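Local coordinates for probable endonuclease 4 (Thermotoga maritima, PDB 4HNO), which probably cleaves phosphodiester bonds at apurinic or apyrimidinic sites in DNA during repair, using a cluster of three metal ions, at residues A[71-76]-A[95-100]; A[40-45]-A[87-92]; A[110-115]-A[182-187]. All coordinates share one frame; numbering follows the deposited sequence.

Interaction 1: A[71-76]-A[95-100]; sequences CHSGYL and KKEVEI. With ZN (zinc ion), chain B.
Glu-97 reaches out from its helix and presents its carboxylate, like a two-pronged fork, to the turn at Ser-73 and Gly-74. CG lies anti to the carbonyl carbon (chi1 -69°) and the chain is extended beyond it, which carries the two oxygens across the gap to separate partners. OE2 accepts a short bond from Ser-73 OG (2.6 Å) through its syn lone pair. OE1 takes the Gly-74 N-H at 2.8 Å, also on the syn side, with the donor 17° out of the carboxylate plane. These two bonds hold the carboxylate against rotation, and a third, from His-37 NE2, also ends on OE1. The carbonyl O of Ser-73 receives His-72 ND1 at 2.8 Å, almost in the imidazole plane, which probably steadies this metal ligand, whose NE2 binds the zinc ion. Glu-97 thus lies one step beyond the second shell, holding the segment whose Ser-73 carbonyl probably helps orient His-72. The contact lies inside the beta-alpha-beta unit of strand 69-72, helix 84-104 and strand 108-115 of the TIM barrel. Glu-97 also packs on Leu-109, and Ser-73 is bonded through its backbone to Asn-110 of the adjacent parallel strand.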
ATOM      1  N   CYS A  71      -1.950  -0.505   7.587  1.00  8.79           N
ATOM      2  CA  CYS A  71      -1.016  -1.591   7.778  1.00  8.47           C
ATOM      3  C   CYS A  71      -0.670  -2.212   6.432  1.00  8.18           C
ATOM      4  O   CYS A  71      -1.512  -2.279   5.539  1.00  9.75           O
ATOM      5  CB  CYS A  71      -1.548  -2.690   8.692  0.74  8.72           C
ATOM      6  SG  CYS A  71      -1.393  -2.373  10.462  0.74  9.21           S
ATOM      7  N   HIS A  72       0.565  -2.660   6.292  1.00  8.53           N
ATOM      8  CA  HIS A  72       1.003  -3.497   5.170  1.00  8.36           C
ATOM      9  C   HIS A  72       1.176  -4.915   5.692  1.00  8.52           C
ATOM     10  O   HIS A  72       1.802  -5.136   6.709  1.00  9.96           O
ATOM     11  CB  HIS A  72       2.333  -3.005   4.595  1.00  9.21           C
ATOM     12  CG  HIS A  72       2.642  -3.508   3.212  1.00  9.05           C
ATOM     13  ND1 HIS A  72       2.777  -4.838   2.889  1.00  9.52           N
ATOM     14  CD2 HIS A  72       2.853  -2.825   2.061  1.00  9.29           C
ATOM     15  CE1 HIS A  72       3.050  -4.944   1.591  1.00  9.55           C
ATOM     16  NE2 HIS A  72       3.109  -3.734   1.060  1.00  9.35           N
ATOM     17  N   SER A  73       0.599  -5.873   4.981  1.00  8.98           N
ATOM     18  CA  SER A  73       0.633  -7.276   5.313  1.00  9.71           C
ATOM     19  C   SER A  73       2.040  -7.797   5.148  1.00 10.32           C
ATOM     20  O   SER A  73       2.844  -7.252   4.389  1.00 11.24           O
ATOM     21  CB  SER A  73      -0.358  -7.984   4.386  1.00 10.40           C
ATOM     22  OG  SER A  73      -0.406  -9.370   4.523  1.00 11.26           O
ATOM     23  N   GLY A  74       2.343  -8.866   5.861  1.00 11.00           N
ATOM     24  CA  GLY A  74       3.669  -9.439   5.852  1.00 12.11           C
ATOM     25  C   GLY A  74       4.056 -10.102   4.555  1.00 12.89           C
ATOM     26  O   GLY A  74       3.231 -10.646   3.814  1.00 14.19           O
ATOM     27  N   TYR A  75       5.379 -10.118   4.391  0.54 28.64           N
ATOM     28  CA  TYR A  75       6.091 -10.603   3.213  0.54 31.40           C
ATOM     29  C   TYR A  75       5.863 -12.077   2.837  0.54 30.67           C
ATOM     30  O   TYR A  75       6.057 -12.466   1.688  0.54 30.12           O
ATOM     31  CB  TYR A  75       7.598 -10.273   3.368  0.54 23.45           C
ATOM     32  CG  TYR A  75       8.463 -11.084   4.336  0.54 20.65           C
ATOM     33  CD1 TYR A  75       9.511 -11.857   3.848  0.54 20.14           C
ATOM     34  CD2 TYR A  75       8.299 -11.022   5.728  0.54 20.05           C
ATOM     35  CE1 TYR A  75      10.343 -12.576   4.692  0.54 19.83           C
ATOM     36  CE2 TYR A  75       9.136 -11.751   6.587  0.54 19.79           C
ATOM     37  CZ  TYR A  75      10.150 -12.523   6.058  0.54 19.47           C
ATOM     38  OH  TYR A  75      10.983 -13.237   6.893  0.54 20.07           O
ATOM     39  N   LEU A  76       5.433 -12.874   3.803  1.00 17.05           N
ATOM     40  CA  LEU A  76       5.246 -14.337   3.643  1.00 16.16           C
ATOM     41  C   LEU A  76       3.913 -14.731   3.027  1.00 12.33           C
ATOM     42  O   LEU A  76       3.793 -15.781   2.414  1.00 12.63           O
ATOM     43  CB  LEU A  76       5.308 -15.040   5.018  1.00 22.44           C
ATOM     44  CG  LEU A  76       6.522 -14.880   5.911  1.00 31.50           C
ATOM     45  CD1 LEU A  76       6.477 -15.963   6.974  1.00 37.42           C
ATOM     46  CD2 LEU A  76       7.778 -14.938   5.090  1.00 33.93           C
ATOM     47  N   LYS A  95      -5.823 -13.554   8.559  1.00  8.03           N
ATOM     48  CA  LYS A  95      -6.876 -13.344   9.547  1.00  8.22           C
ATOM     49  C   LYS A  95      -6.305 -12.698  10.807  1.00  7.54           C
ATOM     50  O   LYS A  95      -6.899 -11.777  11.365  1.00  8.51           O
ATOM     51  CB  LYS A  95      -7.571 -14.649   9.937  1.00  9.03           C
ATOM     52  CG  LYS A  95      -8.475 -15.296   8.918  1.00 10.52           C
ATOM     53  CD  LYS A  95      -8.959 -16.682   9.367  1.00 10.91           C
ATOM     54  CE  LYS A  95      -9.751 -17.386   8.313  1.00 11.18           C
ATOM     55  NZ  LYS A  95     -10.030 -18.781   8.721  1.00 12.86           N
ATOM     56  N   LYS A  96      -5.168 -13.208  11.279  1.00  7.55           N
ATOM     57  CA  LYS A  96      -4.518 -12.614  12.440  1.00  7.35           C
ATOM     58  C   LYS A  96      -4.127 -11.153  12.182  1.00  7.04           C
ATOM     59  O   LYS A  96      -4.325 -10.305  13.035  1.00  7.47           O
ATOM     60  CB  LYS A  96      -3.310 -13.463  12.849  1.00  7.72           C
ATOM     61  CG  LYS A  96      -2.373 -12.810  13.846  1.00  8.29           C
ATOM     62  CD  LYS A  96      -2.966 -12.313  15.155  1.00  9.22           C
ATOM     63  CE  LYS A  96      -3.600 -13.378  16.014  1.00  9.40           C
ATOM     64  NZ  LYS A  96      -2.615 -14.421  16.394  1.00  9.30           N
ATOM     65  N   GLU A  97      -3.599 -10.858  10.991  1.00  7.04           N
ATOM     66  CA  GLU A  97      -3.266  -9.466  10.699  1.00  7.22           C
ATOM     67  C   GLU A  97      -4.502  -8.576  10.715  1.00  7.06           C
ATOM     68  O   GLU A  97      -4.426  -7.446  11.195  1.00  7.34           O
ATOM     69  CB  GLU A  97      -2.552  -9.374   9.353  1.00  7.55           C
ATOM     70  CG  GLU A  97      -1.175  -9.986   9.361  1.00  7.91           C
ATOM     71  CD  GLU A  97      -0.463  -9.805   7.997  1.00  9.80           C
ATOM     72  OE1 GLU A  97       0.769  -9.909   7.955  1.00 10.47           O
ATOM     73  OE2 GLU A  97      -1.187  -9.572   6.996  1.00 10.74           O
ATOM     74  N   VAL A  98      -5.621  -9.064  10.201  1.00  7.33           N
ATOM     75  CA  VAL A  98      -6.866  -8.303  10.304  1.00  7.54           C
ATOM     76  C   VAL A  98      -7.216  -8.043  11.762  1.00  7.83           C
ATOM     77  O   VAL A  98      -7.615  -6.941  12.126  1.00  8.28           O
ATOM     78  CB  VAL A  98      -8.010  -9.021   9.557  1.00  8.26           C
ATOM     79  CG1 VAL A  98      -9.361  -8.411   9.920  1.00  9.31           C
ATOM     80  CG2 VAL A  98      -7.770  -8.968   8.054  1.00  9.21           C
ATOM     81  N   GLU A  99      -7.064  -9.058  12.611  1.00  7.85           N
ATOM     82  CA  GLU A  99      -7.372  -8.883  14.005  1.00  8.55           C
ATOM     83  C   GLU A  99      -6.400  -7.942  14.713  1.00  7.85           C
ATOM     84  O   GLU A  99      -6.815  -7.217  15.625  1.00  8.36           O
ATOM     85  CB  GLU A  99      -7.520 -10.235  14.663  1.00 10.88           C
ATOM     86  CG  GLU A  99      -8.796 -10.974  14.114  1.00 13.09           C
ATOM     87  CD  GLU A  99     -10.128 -10.187  14.357  1.00 14.22           C
ATOM     88  OE1 GLU A  99     -10.389  -9.815  15.524  1.00 15.33           O
ATOM     89  OE2 GLU A  99     -10.896  -9.920  13.413  1.00 19.59           O
ATOM     90  N   ILE A 100      -5.136  -7.920  14.311  1.00  7.42           N
ATOM     91  CA  ILE A 100      -4.208  -6.932  14.824  1.00  7.79           C
ATOM     92  C   ILE A 100      -4.686  -5.530  14.455  1.00  7.31           C
ATOM     93  O   ILE A 100      -4.726  -4.628  15.299  1.00  7.80           O
ATOM     94  CB  ILE A 100      -2.773  -7.181  14.291  1.00  7.57           C
ATOM     95  CG1 ILE A 100      -2.187  -8.456  14.892  1.00  7.83           C
ATOM     96  CG2 ILE A 100      -1.892  -5.979  14.565  1.00  8.10           C
ATOM     97  CD1 ILE A 100      -0.981  -9.010  14.170  1.00  7.79           C
TER
HETATM   98 ZN    ZN B 301       3.530  -3.373  -0.915  0.94  8.66          ZN
HETATM   99  O   HOH W   1       4.857  -2.031  -1.263  0.88  8.73           O

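Interaction 2: A[40-45]-A[87-92]; sequences RSWSAK and WQKSVE
In this TIM barrel the loop that follows strand 31-34 folds over the outer layer and lays the indole of Trp-42 against Lys-89 and Ser-90 of helix 84-104. The two backbones come nearest at Trp-42 and Lys-89, whose CA atoms are 6.3 Å apart. Trp-42 has CG anti to its carbonyl carbon (chi1 -68°), and the ring swings onto the aliphatic part of the lysine, the two side chains crossing at about a right angle. Lys-89 CD sits over the five-membered ring in a CH-pi contact, 3.7 Å from its centroid and 14° off the ring normal. CB of the same lysine rests on the same face nearer the ring fusion, 3.6 Å from Trp-42 CD2. The chain turns at the CD-CE bond (chi4 -46°), carrying NZ off the indole, so the lysine meets the ring through its methylenes. At the far end of the six-membered ring, Ser-90 OG lies 3.6 Å from Trp-42 CZ3 in an oblique approach. That hydroxyl has its polar partners elsewhere, in Ile-86 O and Asn-78 N, and merely packs against the indole. A water joins the backbones beside the ring, donating to Trp-42 O at 2.8 Å and to Lys-89 O at 2.9 Å. Around this partly buried patch, Trp-42 also packs on Ile-86 and Leu-93 of helix 84-104 and on Leu-76, in the loop between strand 69-72 and that helix.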
ATOM      1  N   ARG A  40       8.598 -13.782  11.894  1.00 22.69           N
ATOM      2  CA  ARG A  40       9.428 -14.355  10.847  1.00 24.18           C
ATOM      3  C   ARG A  40       8.854 -15.643  10.339  1.00 19.59           C
ATOM      4  O   ARG A  40       9.481 -16.317   9.523  1.00 22.73           O
ATOM      5  CB  ARG A  40      10.827 -14.589  11.361  1.00 27.60           C
ATOM      6  CG  ARG A  40      11.618 -13.332  11.327  1.00 24.23           C
ATOM      7  CD  ARG A  40      12.607 -13.332  12.436  1.00 17.68           C
ATOM      8  NE  ARG A  40      13.716 -14.240  12.185  1.00 14.73           N
ATOM      9  CZ  ARG A  40      14.779 -14.323  12.975  1.00 13.24           C
ATOM     10  NH1 ARG A  40      14.847 -13.575  14.070  1.00 14.23           N
ATOM     11  NH2 ARG A  40      15.785 -15.139  12.674  1.00 12.59           N
ATOM     12  N   SER A  41       7.694 -16.017  10.840  1.00 17.18           N
ATOM     13  CA  SER A  41       7.054 -17.237  10.364  1.00 14.24           C
ATOM     14  C   SER A  41       5.539 -17.019  10.411  1.00 12.33           C
ATOM     15  O   SER A  41       5.054 -15.889  10.268  1.00 13.99           O
ATOM     16  CB  SER A  41       7.542 -18.488  11.143  1.00 14.06           C
ATOM     17  OG  SER A  41       7.024 -19.731  10.633  1.00 13.75           O
ATOM     18  N   TRP A  42       4.816 -18.109  10.575  1.00 10.66           N
ATOM     19  CA  TRP A  42       3.414 -18.121  10.268  1.00  9.84           C
ATOM     20  C   TRP A  42       2.499 -17.739  11.430  1.00  9.91           C
ATOM     21  O   TRP A  42       1.290 -17.723  11.253  1.00 13.12           O
ATOM     22  CB  TRP A  42       3.063 -19.493   9.733  1.00 10.92           C
ATOM     23  CG  TRP A  42       3.675 -19.782   8.405  1.00 10.46           C
ATOM     24  CD1 TRP A  42       4.616 -20.721   8.116  1.00 12.61           C
ATOM     25  CD2 TRP A  42       3.367 -19.123   7.181  1.00  9.75           C
ATOM     26  NE1 TRP A  42       4.894 -20.698   6.787  1.00 12.18           N
ATOM     27  CE2 TRP A  42       4.136 -19.729   6.186  1.00 10.78           C
ATOM     28  CE3 TRP A  42       2.486 -18.094   6.827  1.00 10.58           C
ATOM     29  CZ2 TRP A  42       4.077 -19.330   4.854  1.00 13.35           C
ATOM     30  CZ3 TRP A  42       2.427 -17.706   5.513  1.00 12.97           C
ATOM     31  CH2 TRP A  42       3.210 -18.328   4.536  1.00 14.38           C
ATOM     32  N   SER A  43       3.063 -17.388  12.574  1.00  9.40           N
ATOM     33  CA  SER A  43       2.272 -16.933  13.708  1.00  9.40           C
ATOM     34  C   SER A  43       2.709 -15.533  14.108  1.00  9.99           C
ATOM     35  O   SER A  43       3.881 -15.174  13.983  1.00 13.87           O
ATOM     36  CB  SER A  43       2.389 -17.890  14.884  0.54 11.70           C
ATOM     37  OG  SER A  43       3.722 -17.976  15.323  0.54 13.73           O
ATOM     38  N   ALA A  44       1.757 -14.734  14.553  1.00  8.79           N
ATOM     39  CA  ALA A  44       2.048 -13.390  15.009  1.00  9.06           C
ATOM     40  C   ALA A  44       1.239 -13.107  16.272  1.00  8.94           C
ATOM     41  O   ALA A  44       0.058 -13.436  16.373  1.00  9.64           O
ATOM     42  CB  ALA A  44       1.697 -12.350  13.950  1.00 10.30           C
ATOM     43  N   LYS A  45       1.876 -12.444  17.214  1.00  9.98           N
ATOM     44  CA  LYS A  45       1.191 -11.975  18.405  1.00  9.65           C
ATOM     45  C   LYS A  45       0.323 -10.764  18.104  1.00  9.15           C
ATOM     46  O   LYS A  45       0.563  -9.976  17.176  1.00 10.06           O
ATOM     47  CB  LYS A  45       2.197 -11.586  19.481  1.00 11.76           C
ATOM     48  CG  LYS A  45       2.968 -12.761  20.041  1.00 20.19           C
ATOM     49  CD  LYS A  45       3.885 -12.337  21.176  1.00 32.67           C
ATOM     50  CE  LYS A  45       5.090 -13.257  21.274  1.00 49.41           C
ATOM     51  NZ  LYS A  45       5.862 -13.057  22.528  1.00 64.12           N
ATOM     52  N   TRP A  87      -0.754 -21.735   1.214  1.00  9.37           N
ATOM     53  CA  TRP A  87      -2.041 -21.071   1.087  1.00  8.90           C
ATOM     54  C   TRP A  87      -2.794 -21.050   2.429  1.00  8.51           C
ATOM     55  O   TRP A  87      -3.277 -20.009   2.865  1.00  8.63           O
ATOM     56  CB  TRP A  87      -2.853 -21.747  -0.021  1.00  9.45           C
ATOM     57  CG  TRP A  87      -4.127 -21.034  -0.313  1.00  9.30           C
ATOM     58  CD1 TRP A  87      -4.298 -20.014  -1.181  1.00 10.56           C
ATOM     59  CD2 TRP A  87      -5.391 -21.252   0.301  1.00  9.47           C
ATOM     60  NE1 TRP A  87      -5.591 -19.581  -1.148  1.00 11.31           N
ATOM     61  CE2 TRP A  87      -6.288 -20.326  -0.245  1.00 10.36           C
ATOM     62  CE3 TRP A  87      -5.856 -22.155   1.267  1.00 10.41           C
ATOM     63  CZ2 TRP A  87      -7.628 -20.282   0.113  1.00 11.49           C
ATOM     64  CZ3 TRP A  87      -7.179 -22.099   1.640  1.00 12.01           C
ATOM     65  CH2 TRP A  87      -8.057 -21.167   1.060  1.00 12.41           C
ATOM     66  N   GLN A  88      -2.901 -22.207   3.068  1.00  8.77           N
ATOM     67  CA  GLN A  88      -3.626 -22.270   4.339  1.00  8.66           C
ATOM     68  C   GLN A  88      -2.985 -21.408   5.413  1.00  8.08           C
ATOM     69  O   GLN A  88      -3.677 -20.699   6.144  1.00  8.51           O
ATOM     70  CB  GLN A  88      -3.715 -23.697   4.859  1.00  9.32           C
ATOM     71  CG  GLN A  88      -4.659 -24.603   4.087  1.00 10.36           C
ATOM     72  CD  GLN A  88      -4.978 -25.822   4.927  1.00 10.90           C
ATOM     73  OE1 GLN A  88      -5.396 -25.697   6.072  1.00 13.30           O
ATOM     74  NE2 GLN A  88      -4.771 -27.006   4.385  1.00 11.05           N
ATOM     75  N   LYS A  89      -1.667 -21.500   5.539  1.00  8.15           N
ATOM     76  CA  LYS A  89      -0.996 -20.722   6.552  1.00  8.25           C
ATOM     77  C   LYS A  89      -1.115 -19.225   6.274  1.00  8.18           C
ATOM     78  O   LYS A  89      -1.202 -18.410   7.196  1.00  8.35           O
ATOM     79  CB  LYS A  89       0.460 -21.162   6.661  1.00  9.49           C
ATOM     80  CG  LYS A  89       0.612 -22.588   7.203  1.00 10.60           C
ATOM     81  CD  LYS A  89       2.064 -23.040   7.128  1.00 14.66           C
ATOM     82  CE  LYS A  89       2.311 -24.536   7.384  1.00 17.59           C
ATOM     83  NZ  LYS A  89       1.630 -25.112   8.535  1.00 21.19           N
ATOM     84  N   SER A  90      -1.116 -18.865   4.995  1.00  8.22           N
ATOM     85  CA  SER A  90      -1.308 -17.482   4.574  1.00  8.77           C
ATOM     86  C   SER A  90      -2.689 -16.974   4.963  1.00  8.59           C
ATOM     87  O   SER A  90      -2.819 -15.852   5.466  1.00  9.09           O
ATOM     88  CB  SER A  90      -1.117 -17.370   3.064  1.00  9.11           C
ATOM     89  OG  SER A  90       0.235 -17.553   2.692  1.00  9.42           O
ATOM     90  N   VAL A  91      -3.720 -17.773   4.732  1.00  8.39           N
ATOM     91  CA  VAL A  91      -5.061 -17.379   5.127  1.00  8.57           C
ATOM     92  C   VAL A  91      -5.123 -17.141   6.635  1.00  7.73           C
ATOM     93  O   VAL A  91      -5.677 -16.140   7.101  1.00  8.15           O
ATOM     94  CB  VAL A  91      -6.085 -18.440   4.687  1.00  9.26           C
ATOM     95  CG1 VAL A  91      -7.430 -18.254   5.378  1.00 10.16           C
ATOM     96  CG2 VAL A  91      -6.237 -18.434   3.180  1.00 10.84           C
ATOM     97  N   GLU A  92      -4.554 -18.054   7.417  1.00  7.73           N
ATOM     98  CA  GLU A  92      -4.648 -17.908   8.858  1.00  7.89           C
ATOM     99  C   GLU A  92      -3.851 -16.717   9.362  1.00  7.67           C
ATOM    100  O   GLU A  92      -4.287 -16.022  10.275  1.00  8.25           O
ATOM    101  CB  GLU A  92      -4.252 -19.195   9.576  1.00  8.52           C
ATOM    102  CG  GLU A  92      -5.217 -20.344   9.302  1.00  9.72           C
ATOM    103  CD  GLU A  92      -6.660 -20.029   9.660  1.00 11.18           C
ATOM    104  OE1 GLU A  92      -6.896 -19.475  10.756  1.00 12.20           O
ATOM    105  OE2 GLU A  92      -7.558 -20.291   8.815  1.00 15.88           O
TER
HETATM  106  O   HOH W   2      -0.643 -19.211   9.895  0.95 11.68           O

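Interaction 3: A[110-115]-A[182-187]; sequences NIHPGS and TCHGFD. With ZN (zinc ion), chain B; MN (manganese (II) ion), chain C.
The imidazoles of His-112 and His-184 meet as an offset edge-to-face pair, the edge of His-184 turned toward the face of His-112. Their planes stand at 85° and their centroids are 5.8 Å apart. The nearest atoms are the two CE1 carbons, with His-112 CE1 4.1 Å from His-184 CE1 in an oblique approach, so the touch is slight. At the edge of the His-112 ring, in its plane, lies a water that is itself a zinc ligand. Each ring turns NE2 to a different metal: His-112 NE2 binds the zinc ion at 2.0 Å, and His-184 NE2 binds the manganese ion at 2.1 Å, in a site where zinc is modelled as well. In His-184, CG is anti to the carbonyl carbon (chi1 -60°), which sends the ring out of its helix toward the metals. Its other nitrogen, ND1, bonds to Asn-148 O, and this second-shell contact probably helps set the rotation of the ring. The pair thus bridges two sites of the metal cluster: His-72 and Glu-147 join His-112 on zinc, while Asp-231 and His-233 join His-184 on manganese. In the barrel, His-112 lies at the break in strand 108-115, which runs parallel to strands 69-72 and 143-147, and His-184 sits on helix 182-187, directly after strand 176-181.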
ATOM      1  N   ASN A 110      -3.089  -3.584   3.680  1.00  7.59           N
ATOM      2  CA  ASN A 110      -2.634  -3.601   2.295  1.00  7.49           C
ATOM      3  C   ASN A 110      -1.848  -4.864   2.003  1.00  7.57           C
ATOM      4  O   ASN A 110      -0.865  -5.149   2.696  1.00  8.68           O
ATOM      5  CB  ASN A 110      -1.756  -2.369   2.086  1.00  8.11           C
ATOM      6  CG  ASN A 110      -1.166  -2.301   0.698  1.00  8.34           C
ATOM      7  OD1 ASN A 110      -1.737  -1.695  -0.194  1.00 10.58           O
ATOM      8  ND2 ASN A 110      -0.034  -2.926   0.519  1.00  8.92           N
ATOM      9  N   ILE A 111      -2.239  -5.581   0.951  1.00  8.02           N
ATOM     10  CA  ILE A 111      -1.573  -6.808   0.552  1.00  8.03           C
ATOM     11  C   ILE A 111      -1.144  -6.741  -0.912  1.00  7.91           C
ATOM     12  O   ILE A 111      -1.774  -6.123  -1.743  1.00  9.42           O
ATOM     13  CB  ILE A 111      -2.497  -8.055   0.766  1.00  9.24           C
ATOM     14  CG1 ILE A 111      -3.634  -8.140  -0.267  1.00 10.10           C
ATOM     15  CG2 ILE A 111      -3.069  -8.114   2.163  1.00 12.93           C
ATOM     16  CD1 ILE A 111      -4.315  -9.512  -0.323  1.00 12.21           C
ATOM     17  N   HIS A 112      -0.084  -7.463  -1.217  1.00  8.37           N
ATOM     18  CA  HIS A 112       0.219  -7.835  -2.595  1.00  8.88           C
ATOM     19  C   HIS A 112      -0.631  -9.080  -2.904  1.00  8.28           C
ATOM     20  O   HIS A 112      -0.667 -10.011  -2.105  1.00  9.89           O
ATOM     21  CB  HIS A 112       1.688  -8.175  -2.754  1.00  9.24           C
ATOM     22  CG  HIS A 112       2.595  -7.027  -2.462  1.00  9.69           C
ATOM     23  ND1 HIS A 112       3.927  -7.024  -2.767  1.00 12.95           N
ATOM     24  CD2 HIS A 112       2.340  -5.807  -1.945  1.00  9.91           C
ATOM     25  CE1 HIS A 112       4.463  -5.873  -2.393  1.00 12.41           C
ATOM     26  NE2 HIS A 112       3.528  -5.129  -1.840  1.00 10.30           N
ATOM     27  N   PRO A 113      -1.315  -9.114  -4.027  1.00  8.24           N
ATOM     28  CA  PRO A 113      -2.225 -10.232  -4.294  1.00  8.67           C
ATOM     29  C   PRO A 113      -1.612 -11.612  -4.152  1.00  8.42           C
ATOM     30  O   PRO A 113      -2.255 -12.502  -3.581  1.00  9.70           O
ATOM     31  CB  PRO A 113      -2.690  -9.948  -5.727  1.00 10.00           C
ATOM     32  CG  PRO A 113      -2.667  -8.441  -5.809  1.00 10.10           C
ATOM     33  CD  PRO A 113      -1.422  -8.055  -5.060  1.00  9.41           C
ATOM     34  N   GLY A 114      -0.420 -11.801  -4.680  1.00  8.84           N
ATOM     35  CA  GLY A 114       0.246 -13.077  -4.589  1.00  9.94           C
ATOM     36  C   GLY A 114       0.970 -13.435  -5.876  1.00  8.97           C
ATOM     37  O   GLY A 114       0.921 -12.719  -6.878  1.00 10.31           O
ATOM     38  N   SER A 115       1.654 -14.574  -5.817  1.00  8.70           N
ATOM     39  CA  SER A 115       2.325 -15.144  -6.978  1.00  8.96           C
ATOM     40  C   SER A 115       1.870 -16.584  -7.169  1.00  9.43           C
ATOM     41  O   SER A 115       1.889 -17.375  -6.225  1.00  9.18           O
ATOM     42  CB  SER A 115       3.820 -15.134  -6.817  0.97 10.49           C
ATOM     43  OG  SER A 115       4.393 -15.961  -7.840  0.97 17.17           O
ATOM     44  N   THR A 182       3.501   3.739  -7.234  1.00  7.86           N
ATOM     45  CA  THR A 182       4.021   4.393  -8.427  1.00  7.95           C
ATOM     46  C   THR A 182       5.227   3.679  -9.029  1.00  8.19           C
ATOM     47  O   THR A 182       5.415   3.747 -10.243  1.00  8.69           O
ATOM     48  CB  THR A 182       4.362   5.864  -8.141  1.00  8.43           C
ATOM     49  OG1 THR A 182       5.329   5.979  -7.113  1.00  8.81           O
ATOM     50  CG2 THR A 182       3.144   6.652  -7.734  1.00  9.35           C
ATOM     51  N   CYS A 183       6.069   3.063  -8.212  1.00  8.06           N
ATOM     52  CA  CYS A 183       7.227   2.338  -8.747  1.00  8.02           C
ATOM     53  C   CYS A 183       6.772   1.056  -9.417  1.00  7.73           C
ATOM     54  O   CYS A 183       7.155   0.752 -10.552  1.00  8.31           O
ATOM     55  CB  CYS A 183       8.258   2.069  -7.659  1.00  8.37           C
ATOM     56  SG  CYS A 183       9.722   1.193  -8.254  1.00  9.23           S
ATOM     57  N   HIS A 184       5.942   0.281  -8.719  1.00  7.85           N
ATOM     58  CA  HIS A 184       5.433  -0.937  -9.319  1.00  7.64           C
ATOM     59  C   HIS A 184       4.706  -0.632 -10.630  1.00  7.77           C
ATOM     60  O   HIS A 184       4.841  -1.354 -11.625  1.00  8.33           O
ATOM     61  CB  HIS A 184       4.505  -1.672  -8.375  1.00  7.98           C
ATOM     62  CG  HIS A 184       5.166  -2.083  -7.093  1.00  7.86           C
ATOM     63  ND1 HIS A 184       4.451  -2.501  -5.995  1.00  8.23           N
ATOM     64  CD2 HIS A 184       6.465  -2.105  -6.702  1.00  8.80           C
ATOM     65  CE1 HIS A 184       5.282  -2.783  -5.001  1.00  8.26           C
ATOM     66  NE2 HIS A 184       6.514  -2.541  -5.396  1.00  8.86           N
ATOM     67  N   GLY A 185       3.926   0.449 -10.622  1.00  7.82           N
ATOM     68  CA  GLY A 185       3.201   0.830 -11.811  1.00  8.33           C
ATOM     69  C   GLY A 185       4.137   1.251 -12.939  1.00  8.02           C
ATOM     70  O   GLY A 185       3.953   0.870 -14.096  1.00  8.42           O
ATOM     71  N   PHE A 186       5.134   2.065 -12.612  1.00  8.44           N
ATOM     72  CA  PHE A 186       6.101   2.519 -13.619  1.00  8.47           C
ATOM     73  C   PHE A 186       6.835   1.326 -14.238  1.00  8.15           C
ATOM     74  O   PHE A 186       7.019   1.250 -15.460  1.00  8.37           O
ATOM     75  CB  PHE A 186       7.080   3.488 -12.969  1.00  9.00           C
ATOM     76  CG  PHE A 186       7.831   4.369 -13.925  1.00  8.62           C
ATOM     77  CD1 PHE A 186       7.179   5.316 -14.699  1.00 10.14           C
ATOM     78  CD2 PHE A 186       9.209   4.283 -14.019  1.00 10.24           C
ATOM     79  CE1 PHE A 186       7.885   6.169 -15.509  1.00 12.30           C
ATOM     80  CE2 PHE A 186       9.904   5.144 -14.839  1.00 12.78           C
ATOM     81  CZ  PHE A 186       9.233   6.073 -15.581  1.00 13.46           C
ATOM     82  N   ASP A 187       7.209   0.370 -13.392  1.00  8.22           N
ATOM     83  CA  ASP A 187       7.807  -0.879 -13.848  1.00  8.32           C
ATOM     84  C   ASP A 187       6.952  -1.592 -14.870  1.00  8.23           C
ATOM     85  O   ASP A 187       7.480  -2.298 -15.733  1.00  8.93           O
ATOM     86  CB  ASP A 187       7.920  -1.868 -12.672  1.00  8.66           C
ATOM     87  CG  ASP A 187       9.196  -1.811 -11.876  1.00  9.10           C
ATOM     88  OD1 ASP A 187      10.246  -1.333 -12.353  1.00  9.87           O
ATOM     89  OD2 ASP A 187       9.135  -2.352 -10.737  1.00 10.81           O
TER
HETATM   90 ZN    ZN B 301       3.530  -3.373  -0.915  0.94  8.66          ZN
HETATM   91 MN    MN C 302       8.282  -2.739  -4.338  0.60  9.03          MN
HETATM   92  O   HOH W   1       4.857  -2.031  -1.263  0.88  8.73           O

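Interactions 1 and 3 share one zinc ion and its water: His-72 NE2 and His-112 NE2, both ligands, are 3.2 Å apart. The backbone ties them as well, with Cys-71 O 2.8 Å from Asn-110 N in a probable hydrogen bond between parallel strands. Interaction 3 extends the cluster to the manganese ion, 5.9 Å from the zinc ion. Interaction 2 uses the same helix as interaction 1 about two turns earlier, farther from the chain centre, their centres about 9 Å apart, and Lys-96 NZ probably bonds to Ala-44 O at 2.8 Å. It stays clear of interaction 3, whose nearest atoms are about 8 Å away. Helix 84-104 thus joins the peripheral loop to the segment that carries the zinc ligand His-72.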